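Local coordinates for protein pyridoxamine 5-phosphate-dependent dehydrase (Escherichia coli, PDB 3B8X) that removes the C3'-hydroxyl group from GDP-4-keto-6-deoxy-D-mannose in L-colitose biosynthesis, by a pyridoxal phosphate-dependent transamination and deoxygenation, at residues V53-G58 with G198-D203; I83-V88 with L102-V107. The protein carries 1 engineered substitution. All blocks are in the same frame, centred on the assembly; numbering follows the deposited sequence. Where two conformers were deposited one is given.

Contact 1: V53-G58 with G198-D203. With NA (sodium ion), chain N; G4M ([(2R,3S,4R,5R)-5-(2-amino-6-oxo-1,6-dihydro-9H-purin-9-yl)-3,4-dihydroxytetrahydrofuran-2-yl]methyl (2R,3S,4S,5S,6R)-3,4-dihydroxy-5-[({3-hydroxy-2-methyl-5-[(phosphonooxy)methyl]pyridin-4-yl}methyl)amino]-6-methyltetrahydro-2H-pyran-2-yl dihydrogen diphosphate), chain O.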
loop_
_atom_site.group_PDB
_atom_site.type_symbol
_atom_site.label_atom_id
_atom_site.label_comp_id
_atom_site.label_asym_id
_atom_site.label_seq_id
_atom_site.Cartn_x
_atom_site.Cartn_y
_atom_site.Cartn_z
ATOM N N VAL B 53 1.966 6.813 -13.485
ATOM C CA VAL B 53 1.691 7.105 -12.065
ATOM C C VAL B 53 2.503 6.141 -11.227
ATOM O O VAL B 53 2.193 4.965 -11.204
ATOM C CB VAL B 53 0.241 6.940 -11.610
ATOM C CG1 VAL B 53 0.151 7.255 -10.122
ATOM C CG2 VAL B 53 -0.738 7.874 -12.369
ATOM N N MET B 54 3.501 6.654 -10.515
ATOM C CA MET B 54 4.337 5.840 -9.630
ATOM C C MET B 54 3.677 5.561 -8.287
ATOM O O MET B 54 3.046 6.439 -7.719
ATOM C CB MET B 54 5.627 6.543 -9.324
ATOM C CG MET B 54 6.659 5.594 -8.639
ATOM S SD MET B 54 8.149 6.524 -8.154
ATOM C CE MET B 54 9.372 5.239 -7.803
ATOM N N VAL B 55 3.806 4.338 -7.806
ATOM C CA VAL B 55 3.157 3.936 -6.566
ATOM C C VAL B 55 4.122 3.132 -5.733
ATOM O O VAL B 55 5.251 2.856 -6.127
ATOM C CB VAL B 55 1.837 3.128 -6.780
ATOM C CG1 VAL B 55 0.736 4.065 -7.317
ATOM C CG2 VAL B 55 2.055 1.995 -7.734
ATOM N N SER B 56 3.692 2.802 -4.540
ATOM C CA SER B 56 4.575 2.120 -3.626
ATOM C C SER B 56 5.162 0.783 -4.075
ATOM O O SER B 56 6.222 0.438 -3.593
ATOM C CB SER B 56 3.907 2.056 -2.247
ATOM O OG SER B 56 2.800 1.140 -2.246
ATOM N N SER B 57 4.492 -0.002 -4.922
ATOM C CA SER B 57 5.037 -1.306 -5.369
ATOM C C SER B 57 4.235 -1.753 -6.590
ATOM O O SER B 57 3.229 -1.121 -6.949
ATOM C CB SER B 57 4.948 -2.400 -4.285
ATOM O OG SER B 57 3.588 -2.614 -3.937
ATOM N N GLY B 58 4.724 -2.780 -7.271
ATOM C CA GLY B 58 3.995 -3.296 -8.423
ATOM C C GLY B 58 2.663 -3.904 -7.914
ATOM O O GLY B 58 1.686 -3.960 -8.652
ATOM N N GLY B 198 6.374 0.776 -7.861
ATOM C CA GLY B 198 5.522 0.265 -8.915
ATOM C C GLY B 198 5.098 1.457 -9.785
ATOM O O GLY B 198 5.392 2.590 -9.460
ATOM N N CYS B 199 4.436 1.190 -10.902
ATOM C CA CYS B 199 3.992 2.265 -11.773
ATOM C C CYS B 199 2.844 1.753 -12.609
ATOM O O CYS B 199 2.842 0.588 -12.998
ATOM C CB CYS B 199 5.123 2.643 -12.716
ATOM S SG CYS B 199 5.084 4.372 -13.252
ATOM N N ILE B 200 1.897 2.635 -12.890
ATOM C CA ILE B 200 0.769 2.295 -13.758
ATOM C C ILE B 200 0.906 3.280 -14.894
ATOM O O ILE B 200 1.085 4.464 -14.661
ATOM C CB ILE B 200 -0.633 2.533 -13.119
ATOM C CG1 ILE B 200 -0.716 1.816 -11.759
ATOM C CG2 ILE B 200 -1.722 1.956 -14.062
ATOM C CD1 ILE B 200 -0.621 2.791 -10.553
ATOM N N VAL B 201 0.790 2.787 -16.121
ATOM C CA VAL B 201 0.859 3.643 -17.287
ATOM C C VAL B 201 -0.490 3.497 -18.027
ATOM O O VAL B 201 -1.155 2.461 -17.940
ATOM C CB VAL B 201 2.055 3.275 -18.233
ATOM C CG1 VAL B 201 3.352 3.172 -17.445
ATOM C CG2 VAL B 201 1.775 1.982 -18.972
ATOM N N THR B 202 -0.876 4.568 -18.714
ATOM C CA THR B 202 -2.110 4.616 -19.487
ATOM C C THR B 202 -2.042 5.786 -20.457
ATOM O O THR B 202 -1.114 6.630 -20.411
ATOM C CB THR B 202 -3.375 4.641 -18.589
ATOM O OG1 THR B 202 -4.569 4.658 -19.382
ATOM C CG2 THR B 202 -3.346 5.844 -17.650
ATOM N N ASP B 203 -2.975 5.775 -21.409
ATOM C CA ASP B 203 -3.048 6.846 -22.395
ATOM C C ASP B 203 -4.336 7.592 -22.093
ATOM O O ASP B 203 -4.586 8.654 -22.634
ATOM C CB ASP B 203 -3.078 6.283 -23.808
ATOM C CG ASP B 203 -1.735 5.818 -24.266
ATOM O OD1 ASP B 203 -0.672 6.285 -23.758
ATOM O OD2 ASP B 203 -1.766 4.974 -25.178
HETATM NA NA NA N . -1.051 2.414 -25.094
HETATM O OP3 G4M O . 6.962 -7.095 -5.832
HETATM P PL G4M O . 5.951 -5.995 -6.361
HETATM O OP1 G4M O . 4.779 -5.649 -5.293
HETATM O OP2 G4M O . 6.771 -4.654 -6.697
HETATM O OP4 G4M O . 5.335 -6.490 -7.785
HETATM C C5B G4M O . 4.375 -7.472 -7.520
HETATM C C5L G4M O . 4.234 -8.290 -8.747
HETATM C C6L G4M O . 3.109 -8.125 -9.544
HETATM N N1L G4M O . 2.943 -8.887 -10.600
HETATM C C2L G4M O . 3.798 -9.818 -10.965
HETATM C C2A G4M O . 3.509 -10.693 -12.162
HETATM C C3L G4M O . 4.978 -10.036 -10.260
HETATM O O3L G4M O . 5.780 -11.052 -10.645
HETATM C C4L G4M O . 5.223 -9.212 -9.115
HETATM C C4A G4M O . 6.371 -9.366 -8.325
HETATM N N4A G4M O . 7.198 -10.336 -8.581
HETATM C C4G G4M O . 8.409 -10.417 -7.845
HETATM C C5G G4M O . 8.847 -11.849 -7.650
HETATM C C6G G4M O . 8.840 -12.602 -8.981
HETATM O O5G G4M O . 10.204 -11.685 -7.250
HETATM C C3G G4M O . 8.268 -9.799 -6.444
HETATM O O3G G4M O . 8.927 -8.538 -6.463
HETATM C C2G G4M O . 8.984 -10.705 -5.400
HETATM O O2G G4M O . 9.210 -10.018 -4.166
HETATM C C1G G4M O . 10.318 -11.178 -5.928
HETATM O O1G G4M O . 10.648 -12.329 -5.161
HETATM P P2 G4M O . 12.164 -12.572 -4.745
HETATM O O3P G4M O . 13.126 -12.384 -6.031
HETATM O O4P G4M O . 12.305 -14.131 -4.322
HETATM O OPP G4M O . 12.396 -11.483 -3.579
HETATM P P G4M O . 13.769 -11.695 -2.771
HETATM O O1P G4M O . 14.090 -13.137 -2.113
HETATM O O2P G4M O . 13.563 -10.619 -1.615
HETATM O "O5'" G4M O . 14.962 -11.056 -3.587
HETATM C "C5'" G4M O . 15.573 -12.010 -4.431
HETATM C "C4'" G4M O . 17.070 -11.947 -4.172
HETATM O "O4'" G4M O . 17.484 -10.554 -4.043
HETATM C "C3'" G4M O . 17.403 -12.624 -2.823
HETATM O "O3'" G4M O . 18.700 -13.185 -2.965
HETATM C "C2'" G4M O . 17.388 -11.448 -1.822
HETATM O "O2'" G4M O . 18.298 -11.744 -0.755
HETATM C "C1'" G4M O . 17.977 -10.352 -2.699
HETATM N N9 G4M O . 17.606 -9.017 -2.215
HETATM C C8 G4M O . 16.350 -8.500 -2.193
HETATM N N7 G4M O . 16.426 -7.267 -1.734
HETATM C C4 G4M O . 18.490 -8.065 -1.773
HETATM C C5 G4M O . 17.725 -6.918 -1.457
HETATM C C6 G4M O . 18.400 -5.738 -0.977
HETATM O O6 G4M O . 17.821 -4.702 -0.689
HETATM N N3 G4M O . 19.815 -8.047 -1.604
HETATM C C2 G4M O . 20.416 -6.963 -1.142
HETATM N N1 G4M O . 19.740 -5.811 -0.829
HETATM N N2 G4M O . 21.764 -6.980 -0.963
HETATM O O HOH W 1 -3.329 1.669 -24.332
HETATM O O HOH W 2 -2.278 1.836 -27.214
HETATM O O HOH W 3 -0.329 2.925 -22.521
HETATM O O HOH W 4 1.139 3.484 -26.071
#

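Contact 2: I83-V88 with L102-V107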
loop_
_atom_site.group_PDB
_atom_site.type_symbol
_atom_site.label_atom_id
_atom_site.label_comp_id
_atom_site.label_asym_id
_atom_site.label_seq_id
_atom_site.Cartn_x
_atom_site.Cartn_y
_atom_site.Cartn_z
ATOM N N ILE B 83 -13.609 -11.364 -15.491
ATOM C CA ILE B 83 -12.234 -11.068 -15.900
ATOM C C ILE B 83 -11.465 -12.412 -15.994
ATOM O O ILE B 83 -11.529 -13.270 -15.081
ATOM C CB ILE B 83 -11.515 -10.012 -14.984
ATOM C CG1 ILE B 83 -10.091 -9.739 -15.478
ATOM C CG2 ILE B 83 -11.413 -10.477 -13.545
ATOM C CD1 ILE B 83 -9.656 -8.291 -15.404
ATOM N N ILE B 84 -10.778 -12.599 -17.125
ATOM C CA ILE B 84 -9.998 -13.813 -17.403
ATOM C C ILE B 84 -8.522 -13.477 -17.104
ATOM O O ILE B 84 -8.048 -12.381 -17.402
ATOM C CB ILE B 84 -10.057 -14.131 -18.933
ATOM C CG1 ILE B 84 -11.426 -14.681 -19.337
ATOM C CG2 ILE B 84 -8.926 -15.061 -19.372
ATOM C CD1 ILE B 84 -11.634 -14.657 -20.838
ATOM N N VAL B 85 -7.809 -14.407 -16.486
ATOM C CA VAL B 85 -6.391 -14.228 -16.179
ATOM C C VAL B 85 -5.751 -15.598 -16.437
ATOM O O VAL B 85 -6.443 -16.632 -16.310
ATOM C CB VAL B 85 -6.179 -14.019 -14.657
ATOM C CG1 VAL B 85 -6.634 -12.649 -14.243
ATOM C CG2 VAL B 85 -6.908 -15.089 -13.872
ATOM N N PRO B 86 -4.443 -15.615 -16.714
ATOM C CA PRO B 86 -3.709 -16.890 -16.855
ATOM C C PRO B 86 -3.579 -17.538 -15.477
ATOM O O PRO B 86 -3.762 -16.895 -14.437
ATOM C CB PRO B 86 -2.330 -16.447 -17.364
ATOM C CG PRO B 86 -2.165 -15.064 -16.787
ATOM C CD PRO B 86 -3.560 -14.452 -16.919
ATOM N N ALA B 87 -3.300 -18.830 -15.485
ATOM C CA ALA B 87 -3.217 -19.680 -14.313
ATOM C C ALA B 87 -1.937 -19.478 -13.536
ATOM O O ALA B 87 -1.816 -19.987 -12.437
ATOM C CB ALA B 87 -3.331 -21.164 -14.729
ATOM N N VAL B 88 -0.933 -18.860 -14.152
ATOM C CA VAL B 88 0.340 -18.741 -13.459
ATOM C C VAL B 88 0.739 -17.314 -13.533
ATOM O O VAL B 88 0.731 -16.716 -14.610
ATOM C CB VAL B 88 1.490 -19.502 -14.178
ATOM C CG1 VAL B 88 2.886 -19.256 -13.444
ATOM C CG2 VAL B 88 1.134 -21.006 -14.319
ATOM N N LEU B 102 -14.739 -9.259 -8.298
ATOM C CA LEU B 102 -14.922 -9.677 -9.674
ATOM C C LEU B 102 -15.052 -11.208 -9.825
ATOM O O LEU B 102 -14.664 -11.979 -8.948
ATOM C CB LEU B 102 -13.800 -9.139 -10.552
ATOM C CG LEU B 102 -13.715 -7.619 -10.655
ATOM C CD1 LEU B 102 -12.294 -7.295 -11.251
ATOM C CD2 LEU B 102 -14.816 -7.125 -11.564
ATOM N N ARG B 103 -15.633 -11.659 -10.928
ATOM C CA ARG B 103 -15.735 -13.099 -11.152
ATOM C C ARG B 103 -14.478 -13.415 -11.959
ATOM O O ARG B 103 -14.342 -12.921 -13.066
ATOM C CB ARG B 103 -16.985 -13.400 -11.999
ATOM C CG ARG B 103 -17.175 -14.864 -12.397
ATOM C CD ARG B 103 -17.000 -15.792 -11.198
ATOM N NE ARG B 103 -17.470 -17.160 -11.424
ATOM C CZ ARG B 103 -18.685 -17.470 -11.855
ATOM N NH1 ARG B 103 -19.553 -16.506 -12.136
ATOM N NH2 ARG B 103 -19.027 -18.742 -12.010
ATOM N N VAL B 104 -13.550 -14.174 -11.376
ATOM C CA VAL B 104 -12.304 -14.497 -12.059
ATOM C C VAL B 104 -12.418 -15.790 -12.861
ATOM O O VAL B 104 -12.825 -16.799 -12.283
ATOM C CB VAL B 104 -11.144 -14.671 -11.037
ATOM C CG1 VAL B 104 -9.792 -14.939 -11.751
ATOM C CG2 VAL B 104 -11.037 -13.405 -10.134
ATOM N N LYS B 105 -12.030 -15.756 -14.143
ATOM C CA LYS B 105 -11.999 -16.930 -15.017
ATOM C C LYS B 105 -10.578 -17.347 -15.345
ATOM O O LYS B 105 -9.875 -16.682 -16.127
ATOM C CB LYS B 105 -12.694 -16.675 -16.338
ATOM C CG LYS B 105 -13.015 -17.999 -17.080
ATOM C CD LYS B 105 -13.732 -17.750 -18.438
ATOM C CE LYS B 105 -15.269 -18.001 -18.420
ATOM N NZ LYS B 105 -16.043 -17.419 -19.614
ATOM N N PHE B 106 -10.173 -18.480 -14.797
ATOM C CA PHE B 106 -8.818 -18.935 -15.031
ATOM C C PHE B 106 -8.653 -19.685 -16.328
ATOM O O PHE B 106 -9.472 -20.520 -16.681
ATOM C CB PHE B 106 -8.314 -19.787 -13.878
ATOM C CG PHE B 106 -8.111 -19.022 -12.606
ATOM C CD1 PHE B 106 -9.132 -18.916 -11.670
ATOM C CD2 PHE B 106 -6.891 -18.420 -12.327
ATOM C CE1 PHE B 106 -8.956 -18.168 -10.496
ATOM C CE2 PHE B 106 -6.678 -17.754 -11.103
ATOM C CZ PHE B 106 -7.728 -17.620 -10.201
ATOM N N VAL B 107 -7.542 -19.407 -16.995
ATOM C CA VAL B 107 -7.188 -20.076 -18.245
ATOM C C VAL B 107 -5.748 -20.599 -18.183
ATOM O O VAL B 107 -4.886 -19.919 -17.640
ATOM C CB VAL B 107 -7.289 -19.089 -19.393
ATOM C CG1 VAL B 107 -6.864 -19.725 -20.709
ATOM C CG2 VAL B 107 -8.725 -18.570 -19.493
#

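Contact 1: V53-G58 with G198-D203
V53 and V55 pair with I200 and G198 as antiparallel strands. Four backbone hydrogen bonds join them. The straightest runs from V55 N to G198 O (2.9 Å, 172° at the hydrogen). M54 and C199 form the non-hydrogen-bonded pair between, and C199 CA comes 3.3 Å from V53 O.

Packing is tight on the face of V53, V55 and I200. The side chains of V55 and I200 cross at about a right angle, with V55 CG1 3.7 Å from I200 CD1. I200 CG1 lies anti to the carbonyl carbon (chi1 -53°), and CD1 comes to 3.6 Å from V53 O. Helices 58-68 and 205-214 cover this face. Past V55 the chain folds back over G198. G198 has no side chain, and S57 O approaches its CA to 3.3 Å.

Beyond I200 the two segments part. V201 to D203 do not touch 53-58. D203 is partly exposed, and its OD2 binds a sodium ion at 2.7 Å, together with four waters and T177 O.

At the other end, S57 is the N-cap of helix 58-68. G58 N donates to phosphate oxygen OP2 of the bound cofactor-sugar adduct (2.8 Å). A phosphate held at a helix N-terminus is typical of the cofactor site of PLP-dependent aminotransferases.

Contact 2: I83-V88 with L102-V107
V85 and F106 lie side by side on one face of a parallel strand pair, with their side chains pointing the same way. V85 CG2 is 3.7 Å from F106 CD2, an approach oblique to the ring. The same methyl meets V104 CG1 at 3.6 Å. Chi1 of -73° sets V85 CG1 anti to the carbonyl carbon and leaves CG2 between the backbone N and the carbonyl carbon, where it meets both neighbours. V104 CG1 also lies over one face of the F106 ring, offset toward the rim. The ring edge faces P86 O and A87 CA. I83 extends this face toward L102, with I83 CG2 4.0 Å from L102 CD1.

The opposite face carries I84 and K105. I84 CG1 runs alongside the aliphatic part of K105 and is 3.8 Å from its CB. I84 CG2 touches V107 CG2 at 3.5 Å. The K105 chain then bends at chi3 (-102°) and leads its amino group away to a salt bridge with E82.

The backbone sets this register. I83 N donates to R103 O, and K105 N donates to I83 O (2.7 Å, 170° at the hydrogen). V85 N then bonds to K105 O, and V107 N to V85 O. A weak bond from A87 N to V107 O closes the ladder.

Further out, L97 and Y94 of helix 91-99 pack on the face of V85. Strand 129-135 flanks I83 and I84 on the side away from 103-107. R103 forms a salt bridge with D351 of strand 351-354, the neighbour of 103-107 on its other side. Strand 82-86, helix 91-99 and strand 103-107 make up a beta-alpha-beta crossover, part of the large-domain sheet of the aspartate aminotransferase fold (fold type I).

How the contacts relate
Both contacts belong to the same mixed sheet. Their centres are 22 Å apart, and their nearest atoms are about 13 Å apart. Contact 1 joins edge strand 51-55 to 198-202. Contact 2 lies toward the other side of the sheet, on 82-86 and 103-107. Strands 181-185, 157-161 and 129-135 lie between them. Along the chain, both segments of contact 2 come after 53-58 and before 198-203. Contact 1 pairs segments 140 residues apart in the chain, while contact 2 joins neighbours linked by helix 91-99. Contact 1 directly touches the cofactor phosphate, while contact 2 is structural packing away from the annotated sites.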